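Local coordinates for manganese-dependent ADP-ribose/CDP-alcohol diphosphatase (Danio rerio, PDB 2NXF), which probably hydrolyses ADP-ribose, CDP-choline and related CDP-alcohols at a dinuclear metal centre, at residues L58-D63 with N96-N101; G199-Q204 with C240-H245; E303-M308 with D316-Y321. All blocks are in the same frame, centred on the assembly; numbering follows the deposited sequence.

Contact 1. Residues L58-D63 with N96-N101. With ZN (zinc ion), chain C; ZN (zinc ion), chain B; PO4 (phosphate ion), chain F.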
loop_
_atom_site.group_PDB
_atom_site.type_symbol
_atom_site.label_atom_id
_atom_site.label_comp_id
_atom_site.label_asym_id
_atom_site.label_seq_id
_atom_site.Cartn_x
_atom_site.Cartn_y
_atom_site.Cartn_z
ATOM N N LEU A 58 -1.023 4.481 -1.583
ATOM C CA LEU A 58 -0.664 3.180 -1.046
ATOM C C LEU A 58 -0.653 3.103 0.493
ATOM O O LEU A 58 -0.194 2.101 1.065
ATOM C CB LEU A 58 0.698 2.752 -1.624
ATOM C CG LEU A 58 0.703 2.052 -3.009
ATOM C CD1 LEU A 58 -0.031 0.697 -2.931
ATOM C CD2 LEU A 58 0.080 2.917 -4.048
ATOM N N GLY A 59 -1.193 4.122 1.162
ATOM C CA GLY A 59 -1.404 4.028 2.614
ATOM C C GLY A 59 -0.394 4.846 3.392
ATOM O O GLY A 59 0.524 5.451 2.806
ATOM N N ASP A 60 -0.543 4.797 4.722
ATOM C CA ASP A 60 0.188 5.677 5.633
ATOM C C ASP A 60 0.040 7.116 5.173
ATOM O O ASP A 60 1.037 7.833 5.085
ATOM C CB ASP A 60 1.679 5.305 5.696
ATOM C CG ASP A 60 1.945 4.015 6.472
ATOM O OD1 ASP A 60 1.000 3.393 7.000
ATOM O OD2 ASP A 60 3.104 3.597 6.513
ATOM N N ILE A 61 -1.197 7.546 4.887
ATOM C CA ILE A 61 -1.407 8.922 4.380
ATOM C C ILE A 61 -1.228 9.980 5.487
ATOM O O ILE A 61 -0.852 11.118 5.202
ATOM C CB ILE A 61 -2.757 9.056 3.653
ATOM C CG1 ILE A 61 -2.713 10.241 2.677
ATOM C CG2 ILE A 61 -3.922 9.075 4.668
ATOM C CD1 ILE A 61 -3.996 10.437 1.878
ATOM N N ILE A 62 -1.485 9.606 6.750
ATOM C CA ILE A 62 -1.150 10.502 7.864
ATOM C C ILE A 62 -0.367 9.722 8.897
ATOM O O ILE A 62 -0.570 8.522 9.034
ATOM C CB ILE A 62 -2.398 11.154 8.534
ATOM C CG1 ILE A 62 -3.372 10.098 9.065
ATOM C CG2 ILE A 62 -3.109 12.137 7.569
ATOM C CD1 ILE A 62 -4.343 10.679 10.118
ATOM N N ASP A 63 0.516 10.394 9.629
ATOM C CA ASP A 63 1.391 9.667 10.567
ATOM C C ASP A 63 0.665 9.308 11.858
ATOM O O ASP A 63 -0.217 10.044 12.306
ATOM C CB ASP A 63 2.622 10.509 10.902
ATOM C CG ASP A 63 3.738 9.673 11.481
ATOM O OD1 ASP A 63 4.449 9.004 10.701
ATOM O OD2 ASP A 63 3.876 9.659 12.707
ATOM N N ASN A 96 -0.303 0.625 8.114
ATOM C CA ASN A 96 -0.163 0.638 9.579
ATOM C C ASN A 96 -0.511 1.969 10.239
ATOM O O ASN A 96 -1.151 1.968 11.283
ATOM C CB ASN A 96 1.178 0.066 10.084
ATOM C CG ASN A 96 2.394 0.698 9.424
ATOM O OD1 ASN A 96 2.455 0.820 8.201
ATOM N ND2 ASN A 96 3.373 1.086 10.242
ATOM N N HIS A 97 -0.145 3.091 9.620
ATOM C CA HIS A 97 -0.427 4.400 10.235
ATOM C C HIS A 97 -1.903 4.761 10.250
ATOM O O HIS A 97 -2.372 5.467 11.150
ATOM C CB HIS A 97 0.464 5.484 9.629
ATOM C CG HIS A 97 1.871 5.387 10.120
ATOM N ND1 HIS A 97 2.351 6.166 11.149
ATOM C CD2 HIS A 97 2.878 4.544 9.783
ATOM C CE1 HIS A 97 3.607 5.838 11.397
ATOM N NE2 HIS A 97 3.949 4.850 10.591
ATOM N N GLU A 98 -2.657 4.274 9.264
ATOM C CA GLU A 98 -4.122 4.394 9.362
ATOM C C GLU A 98 -4.622 3.733 10.636
ATOM O O GLU A 98 -5.439 4.324 11.361
ATOM C CB GLU A 98 -4.821 3.772 8.149
ATOM C CG GLU A 98 -4.900 4.702 6.929
ATOM C CD GLU A 98 -3.568 4.877 6.200
ATOM O OE1 GLU A 98 -2.731 3.965 6.279
ATOM O OE2 GLU A 98 -3.399 5.919 5.534
ATOM N N PHE A 99 -4.153 2.510 10.902
ATOM C CA PHE A 99 -4.607 1.796 12.112
ATOM C C PHE A 99 -4.112 2.381 13.440
ATOM O O PHE A 99 -4.766 2.217 14.485
ATOM C CB PHE A 99 -4.316 0.297 12.007
ATOM C CG PHE A 99 -4.999 -0.355 10.847
ATOM C CD1 PHE A 99 -6.385 -0.565 10.854
ATOM C CD2 PHE A 99 -4.278 -0.726 9.726
ATOM C CE1 PHE A 99 -7.018 -1.176 9.740
ATOM C CE2 PHE A 99 -4.901 -1.321 8.612
ATOM C CZ PHE A 99 -6.279 -1.538 8.627
ATOM N N TYR A 100 -2.968 3.055 13.407
ATOM C CA TYR A 100 -2.483 3.753 14.597
ATOM C C TYR A 100 -3.438 4.895 14.937
ATOM O O TYR A 100 -3.654 5.189 16.110
ATOM C CB TYR A 100 -1.082 4.349 14.384
ATOM C CG TYR A 100 0.020 3.349 14.098
ATOM C CD1 TYR A 100 -0.046 2.034 14.567
ATOM C CD2 TYR A 100 1.153 3.737 13.380
ATOM C CE1 TYR A 100 0.970 1.117 14.302
ATOM C CE2 TYR A 100 2.177 2.838 13.098
ATOM C CZ TYR A 100 2.079 1.526 13.548
ATOM O OH TYR A 100 3.087 0.638 13.237
ATOM N N ASN A 101 -3.983 5.544 13.909
ATOM C CA ASN A 101 -4.888 6.683 14.116
ATOM C C ASN A 101 -6.345 6.321 14.348
ATOM O O ASN A 101 -7.021 7.003 15.107
ATOM C CB ASN A 101 -4.826 7.631 12.910
ATOM C CG ASN A 101 -3.584 8.505 12.920
ATOM O OD1 ASN A 101 -3.517 9.477 13.671
ATOM N ND2 ASN A 101 -2.580 8.137 12.117
HETATM ZN ZN ZN C . 3.740 1.516 6.644
HETATM ZN ZN ZN B . 5.075 4.486 6.005
HETATM P P PO4 F . 6.315 3.129 8.779
HETATM O O1 PO4 F . 7.644 2.578 8.311
HETATM O O2 PO4 F . 6.440 3.579 10.221
HETATM O O3 PO4 F . 5.922 4.385 8.023
HETATM O O4 PO4 F . 5.223 2.119 8.605
HETATM O O HOH W 1 5.602 2.408 6.044
#
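Asp60 and Asn96 come together at the dinuclear zinc centre. Asp60 OD2 bridges the metals, lying 2.2 Å from each zinc ion, while Asn96 OD1 binds only the zinc of chain C. A water and a phosphate ion, probably from the crystallisation liquor, also link the two metals; Asp13, Gln15 and His267 complete the site of the chain B zinc, His228 and His265 that of the chain C zinc. With CG of Asn96 between the backbone N and the carbonyl carbon (chi1 52°), the amide starts out on the metal side. Its ND2 gives one N-H to Tyr100 OH, in the amide plane, and the other to phosphate O4 at 2.7 Å, so metal and both hydrogen bonds together fix the rotation of the amide. The second oxygen of Asp60, OD1, accepts His97 N at 2.9 Å from above the carboxylate plane.

At the edge of the His97 ring, NE2 donates an almost straight bond of 2.8 Å to phosphate O2; ND1 accepts from Gly64 N, and Tyr100 CE2 lies over the centre of one ring face. Alongside this ring runs the carboxylate of Asp63, which caps the backbone of His65.

Glu98, bent at chi2 (74°), forks its carboxylate over the turn: OE1 accepts Asp60 N and OE2 accepts Ile61 N, each at 2.8 Å and each on the syn side. Further along, Asn101 ND2 joins the segments by reaching Asp63 O at 3.0 Å as well as His97 O in its own helix, with OD1 held by Ser72. Ile62 CD1 packs 3.6 Å from Asn101 CG.

The Gly-Asp-Ile-Ile-Asp turn after strand 54-57, facing an Asn-His-Glu helix start, represents the GDXXD and GNHE motifs of the calcineurin-like metallophosphoesterases.

Contact 2. Residues G199-Q204 with C240-H245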
loop_
_atom_site.group_PDB
_atom_site.type_symbol
_atom_site.label_atom_id
_atom_site.label_comp_id
_atom_site.label_asym_id
_atom_site.label_seq_id
_atom_site.Cartn_x
_atom_site.Cartn_y
_atom_site.Cartn_z
ATOM N N GLY A 199 1.640 -7.197 8.976
ATOM C CA GLY A 199 0.421 -7.969 9.049
ATOM C C GLY A 199 0.397 -8.949 7.909
ATOM O O GLY A 199 1.340 -9.026 7.115
ATOM N N GLY A 200 -0.689 -9.705 7.845
ATOM C CA GLY A 200 -0.861 -10.663 6.776
ATOM C C GLY A 200 -2.264 -10.699 6.202
ATOM O O GLY A 200 -3.164 -9.947 6.623
ATOM N N PHE A 201 -2.444 -11.631 5.265
ATOM C CA PHE A 201 -3.702 -11.770 4.529
ATOM C C PHE A 201 -4.395 -13.060 4.976
ATOM O O PHE A 201 -3.795 -14.147 4.940
ATOM C CB PHE A 201 -3.403 -11.820 3.024
ATOM C CG PHE A 201 -2.545 -10.667 2.540
ATOM C CD1 PHE A 201 -3.131 -9.466 2.103
ATOM C CD2 PHE A 201 -1.145 -10.785 2.516
ATOM C CE1 PHE A 201 -2.342 -8.386 1.654
ATOM C CE2 PHE A 201 -0.328 -9.700 2.076
ATOM C CZ PHE A 201 -0.927 -8.504 1.624
ATOM N N SER A 202 -5.660 -12.951 5.385
ATOM C CA SER A 202 -6.395 -14.140 5.838
ATOM C C SER A 202 -6.621 -15.140 4.690
ATOM O O SER A 202 -6.587 -14.756 3.503
ATOM C CB SER A 202 -7.748 -13.773 6.489
ATOM O OG SER A 202 -8.691 -13.362 5.503
ATOM N N GLU A 203 -6.859 -16.401 5.056
ATOM C CA GLU A 203 -7.199 -17.425 4.093
ATOM C C GLU A 203 -8.418 -16.963 3.269
ATOM O O GLU A 203 -8.481 -17.173 2.045
ATOM C CB GLU A 203 -7.468 -18.752 4.820
ATOM C CG GLU A 203 -7.936 -19.864 3.934
ATOM C CD GLU A 203 -8.332 -21.082 4.747
ATOM O OE1 GLU A 203 -9.356 -21.022 5.469
ATOM O OE2 GLU A 203 -7.620 -22.105 4.671
ATOM N N GLN A 204 -9.382 -16.323 3.940
ATOM C CA GLN A 204 -10.582 -15.854 3.244
ATOM C C GLN A 204 -10.199 -14.833 2.171
ATOM O O GLN A 204 -10.691 -14.885 1.011
ATOM C CB GLN A 204 -11.584 -15.253 4.229
ATOM C CG GLN A 204 -12.837 -14.706 3.546
ATOM C CD GLN A 204 -13.901 -14.237 4.528
ATOM O OE1 GLN A 204 -13.643 -14.046 5.721
ATOM N NE2 GLN A 204 -15.102 -14.052 4.025
ATOM N N CYS A 240 10.068 -5.333 5.970
ATOM C CA CYS A 240 8.845 -4.704 5.470
ATOM C C CYS A 240 7.846 -5.670 4.839
ATOM O O CYS A 240 6.784 -5.249 4.382
ATOM C CB CYS A 240 9.203 -3.623 4.451
ATOM S SG CYS A 240 10.065 -2.265 5.217
ATOM N N LEU A 241 8.174 -6.956 4.788
ATOM C CA LEU A 241 7.307 -7.916 4.061
ATOM C C LEU A 241 6.083 -8.316 4.881
ATOM O O LEU A 241 6.157 -8.404 6.127
ATOM C CB LEU A 241 8.095 -9.205 3.763
ATOM C CG LEU A 241 9.289 -9.046 2.816
ATOM C CD1 LEU A 241 10.189 -10.281 2.853
ATOM C CD2 LEU A 241 8.775 -8.752 1.397
ATOM N N ALA A 242 4.987 -8.613 4.187
ATOM C CA ALA A 242 3.813 -9.235 4.830
ATOM C C ALA A 242 4.174 -10.514 5.560
ATOM O O ALA A 242 5.045 -11.280 5.132
ATOM C CB ALA A 242 2.722 -9.541 3.816
ATOM N N TRP A 243 3.492 -10.754 6.673
ATOM C CA TRP A 243 3.739 -11.972 7.447
ATOM C C TRP A 243 3.703 -13.264 6.618
ATOM O O TRP A 243 4.601 -14.114 6.730
ATOM C CB TRP A 243 2.731 -12.103 8.594
ATOM C CG TRP A 243 2.871 -11.081 9.695
ATOM C CD1 TRP A 243 3.908 -10.209 9.923
ATOM C CD2 TRP A 243 1.929 -10.868 10.749
ATOM N NE1 TRP A 243 3.650 -9.452 11.053
ATOM C CE2 TRP A 243 2.428 -9.826 11.562
ATOM C CE3 TRP A 243 0.689 -11.448 11.066
ATOM C CZ2 TRP A 243 1.746 -9.366 12.714
ATOM C CZ3 TRP A 243 0.003 -10.980 12.191
ATOM C CH2 TRP A 243 0.535 -9.955 13.002
ATOM N N ASN A 244 2.669 -13.393 5.789
ATOM C CA ASN A 244 2.530 -14.581 4.952
ATOM C C ASN A 244 2.782 -14.235 3.495
ATOM O O ASN A 244 2.041 -14.649 2.615
ATOM C CB ASN A 244 1.176 -15.300 5.178
ATOM C CG ASN A 244 -0.026 -14.427 4.844
ATOM O OD1 ASN A 244 0.043 -13.203 4.875
ATOM N ND2 ASN A 244 -1.154 -15.078 4.541
ATOM N N HIS A 245 3.874 -13.509 3.252
ATOM C CA HIS A 245 4.181 -13.044 1.893
ATOM C C HIS A 245 4.275 -14.220 0.901
ATOM O O HIS A 245 3.853 -14.087 -0.246
ATOM C CB HIS A 245 5.468 -12.195 1.876
ATOM C CG HIS A 245 6.719 -12.987 2.129
ATOM N ND1 HIS A 245 7.611 -13.329 1.131
ATOM C CD2 HIS A 245 7.207 -13.531 3.267
ATOM C CE1 HIS A 245 8.598 -14.038 1.649
ATOM N NE2 HIS A 245 8.376 -14.178 2.942
#
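Asn244 pairs its side-chain amide with both backbone polar groups of Phe201, much as a neighbouring strand would. OD1 accepts Phe201 N at 3.0 Å in a nearly straight bond, and ND2 donates to Phe201 O at 2.8 Å, in the carbonyl plane and on a lone pair. The amide can reach over because CG of Asn244 lies between its backbone N and carbonyl carbon (chi1 61°). OD1 also comes within 3.3 Å of Gly200 CA, where a side chain would clash with it.

Gly199 packs over one face of the Trp243 indole, its CA 3.8 Å from the centroid of the five-membered ring, in a CH-pi contact. Gly199 O then accepts Trp243 N at 2.8 Å and takes a CA-H...O contact from Ala242. Ala242 CB meets Phe201 CE2 at 3.5 Å, an apolar touch beside the edge where Asn244 OD1 approaches the same ring.

Both segments are lead-ins to helices of the calcineurin-like alpha/beta fold: residues 199-204 run into helix 203-219, and residues 240-245 lead to helix 245-253, so the pairing ties two helix starts together. Ser202 is the N-cap of the first, its OG accepting from Gln205 N; Asn244 holds the N-cap position of the second but spends its amide across the contact.

Further out, the indole is positioned by its NE1 bond to Val195 O, by the ring of Phe194 and by Ser167 and Leu171 of helix 162-174. Arg193 NE holds Trp243 O, while Asp151 bonds to Ser202 OG and Leu152 pairs with the backbone of Gly200.

Contact 3. Residues E303-M308 with D316-Y321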
loop_
_atom_site.group_PDB
_atom_site.type_symbol
_atom_site.label_atom_id
_atom_site.label_comp_id
_atom_site.label_asym_id
_atom_site.label_seq_id
_atom_site.Cartn_x
_atom_site.Cartn_y
_atom_site.Cartn_z
ATOM N N GLU A 303 -2.111 -0.895 -24.698
ATOM C CA GLU A 303 -2.543 -2.224 -25.093
ATOM C C GLU A 303 -1.415 -3.256 -25.034
ATOM O O GLU A 303 -1.686 -4.446 -24.895
ATOM C CB GLU A 303 -3.240 -2.188 -26.462
ATOM C CG GLU A 303 -4.435 -1.241 -26.440
ATOM C CD GLU A 303 -5.350 -1.350 -27.635
ATOM O OE1 GLU A 303 -4.852 -1.509 -28.768
ATOM O OE2 GLU A 303 -6.580 -1.255 -27.426
ATOM N N ASP A 304 -0.159 -2.799 -25.085
ATOM C CA ASP A 304 0.985 -3.710 -25.145
ATOM C C ASP A 304 2.011 -3.582 -24.014
ATOM O O ASP A 304 2.903 -4.427 -23.889
ATOM C CB ASP A 304 1.688 -3.580 -26.503
ATOM C CG ASP A 304 2.404 -2.248 -26.679
ATOM O OD1 ASP A 304 1.978 -1.216 -26.110
ATOM O OD2 ASP A 304 3.409 -2.238 -27.415
ATOM N N ARG A 305 1.875 -2.540 -23.191
ATOM C CA ARG A 305 2.838 -2.254 -22.132
ATOM C C ARG A 305 2.243 -1.299 -21.117
ATOM O O ARG A 305 1.265 -0.606 -21.403
ATOM C CB ARG A 305 4.099 -1.620 -22.717
ATOM C CG ARG A 305 3.896 -0.193 -23.205
ATOM C CD ARG A 305 4.893 0.179 -24.272
ATOM N NE ARG A 305 4.841 1.613 -24.556
ATOM C CZ ARG A 305 3.962 2.195 -25.369
ATOM N NH1 ARG A 305 3.037 1.479 -26.001
ATOM N NH2 ARG A 305 4.020 3.511 -25.564
HETATM N N MSE A 306 2.848 -1.274 -19.932
HETATM C CA MSE A 306 2.559 -0.251 -18.945
HETATM C C MSE A 306 3.825 0.569 -18.771
HETATM O O MSE A 306 4.926 0.011 -18.673
HETATM C CB MSE A 306 2.165 -0.871 -17.608
HETATM C CG MSE A 306 2.111 0.132 -16.495
HETATM SE SE MSE A 306 1.592 -0.661 -14.801
HETATM C CE MSE A 306 2.935 0.189 -13.724
ATOM N N VAL A 307 3.669 1.886 -18.758
ATOM C CA VAL A 307 4.809 2.786 -18.535
ATOM C C VAL A 307 4.551 3.584 -17.271
ATOM O O VAL A 307 3.490 4.175 -17.117
ATOM C CB VAL A 307 5.016 3.752 -19.714
ATOM C CG1 VAL A 307 6.171 4.700 -19.403
ATOM C CG2 VAL A 307 5.256 2.981 -21.017
HETATM N N MSE A 308 5.498 3.558 -16.333
HETATM C CA MSE A 308 5.342 4.329 -15.117
HETATM C C MSE A 308 6.369 5.443 -15.181
HETATM O O MSE A 308 7.564 5.167 -15.335
HETATM C CB MSE A 308 5.584 3.468 -13.879
HETATM C CG MSE A 308 5.394 4.252 -12.565
HETATM SE SE MSE A 308 5.604 3.180 -10.957
HETATM C CE MSE A 308 7.543 3.083 -10.935
ATOM N N ASP A 316 11.582 5.704 -13.526
ATOM C CA ASP A 316 10.617 5.193 -14.516
ATOM C C ASP A 316 10.733 3.668 -14.612
ATOM O O ASP A 316 11.771 3.085 -14.289
ATOM C CB ASP A 316 10.908 5.729 -15.931
ATOM C CG ASP A 316 10.675 7.222 -16.087
ATOM O OD1 ASP A 316 10.195 7.899 -15.157
ATOM O OD2 ASP A 316 11.001 7.723 -17.194
ATOM N N LEU A 317 9.689 3.044 -15.147
ATOM C CA LEU A 317 9.679 1.612 -15.372
ATOM C C LEU A 317 8.718 1.315 -16.503
ATOM O O LEU A 317 7.655 1.937 -16.590
ATOM C CB LEU A 317 9.209 0.907 -14.093
ATOM C CG LEU A 317 9.303 -0.600 -13.928
ATOM C CD1 LEU A 317 10.666 -1.161 -14.296
ATOM C CD2 LEU A 317 8.983 -0.890 -12.470
ATOM N N THR A 318 9.092 0.373 -17.362
ATOM C CA THR A 318 8.189 -0.109 -18.405
ATOM C C THR A 318 8.014 -1.619 -18.234
ATOM O O THR A 318 8.994 -2.352 -18.077
ATOM C CB THR A 318 8.706 0.244 -19.829
ATOM O OG1 THR A 318 8.807 1.668 -19.961
ATOM C CG2 THR A 318 7.762 -0.295 -20.919
ATOM N N ILE A 319 6.765 -2.079 -18.250
ATOM C CA ILE A 319 6.485 -3.513 -18.272
ATOM C C ILE A 319 5.892 -3.856 -19.631
ATOM O O ILE A 319 4.828 -3.371 -19.980
ATOM C CB ILE A 319 5.460 -3.951 -17.201
ATOM C CG1 ILE A 319 5.784 -3.369 -15.825
ATOM C CG2 ILE A 319 5.331 -5.505 -17.208
ATOM C CD1 ILE A 319 4.567 -3.382 -14.885
ATOM N N THR A 320 6.593 -4.687 -20.388
ATOM C CA THR A 320 6.071 -5.184 -21.659
ATOM C C THR A 320 5.192 -6.399 -21.349
ATOM O O THR A 320 5.563 -7.256 -20.531
ATOM C CB THR A 320 7.214 -5.511 -22.631
ATOM O OG1 THR A 320 8.091 -4.372 -22.729
ATOM C CG2 THR A 320 6.663 -5.842 -24.005
ATOM N N TYR A 321 3.996 -6.449 -21.934
ATOM C CA TYR A 321 3.044 -7.497 -21.565
ATOM C C TYR A 321 3.458 -8.846 -22.144
ATOM O O TYR A 321 3.983 -8.911 -23.241
ATOM C CB TYR A 321 1.631 -7.179 -22.050
ATOM C CG TYR A 321 0.980 -5.919 -21.518
ATOM C CD1 TYR A 321 -0.107 -5.368 -22.198
ATOM C CD2 TYR A 321 1.426 -5.284 -20.357
ATOM C CE1 TYR A 321 -0.732 -4.232 -21.755
ATOM C CE2 TYR A 321 0.795 -4.134 -19.892
ATOM C CZ TYR A 321 -0.274 -3.605 -20.608
ATOM O OH TYR A 321 -0.907 -2.467 -20.190
HETATM O O HOH W 2 3.509 -6.983 -25.046
#
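Met306 and Ile319 form a hydrogen-bonded antiparallel pair, Met306 N to Ile319 O at 2.9 Å and Ile319 N to Met306 O at 2.8 Å. Met308 and Leu317 repeat it, and Tyr321 N to Asp304 O (3.0 Å) extends the ladder past the strands. At the non-hydrogen-bonded pairs Arg305-Thr320 and Val307-Thr318, CA-H...O contacts fill in, the shortest from Arg305 CA to Ile319 O.

This beta hairpin forms the end of the mixed six-stranded sheet, strand 317-320 being outermost. Met306 and Met308, both selenomethionine in the crystal, share a face with Leu317 and Ile319; Met306 SE lies 4.0 Å from Ile319 CD1. Met306 and Ile319 pack on Cys260 and, with Leu317, reach strand 279-282 of the other sheet, while Met308 rests on Ala297 of the adjacent strand.

Among polar groups, Arg305 NH1 makes a salt bridge with Asp304 OD1, and a water donates to both Asp304 O and Tyr321 O.

Ring packing closes the same end: the Tyr321 ring lies against the Asp304-Arg305 peptide, Arg305 N 3.4 Å above its centre, and its OH bonds to Tyr302 O. An alanine here would probably leave that peptide face uncovered and Tyr302 O without its hydroxyl donor.

In the fold
Contacts 1 and 2 are buried, whereas contact 3 lies partly exposed at the edge of the six-stranded sheet, across the chain's centre from contact 1. Contact 1 follows strand 54-57 of that same sheet; contact 2 involves a loop after strand 222-227 of the other. Contact 1 is the polar heart of the active site, where carboxylates, amides and an imidazole serve metals, phosphate and backbone at once. Contact 2, its centre about 17 Å from that of contact 1, uses an amide and an indole face to join backbone between helix starts. Contact 3 relies on regular strand pairing, with one apolar face turned to the other sheet and a mixed face of arginine, valine and threonines outward.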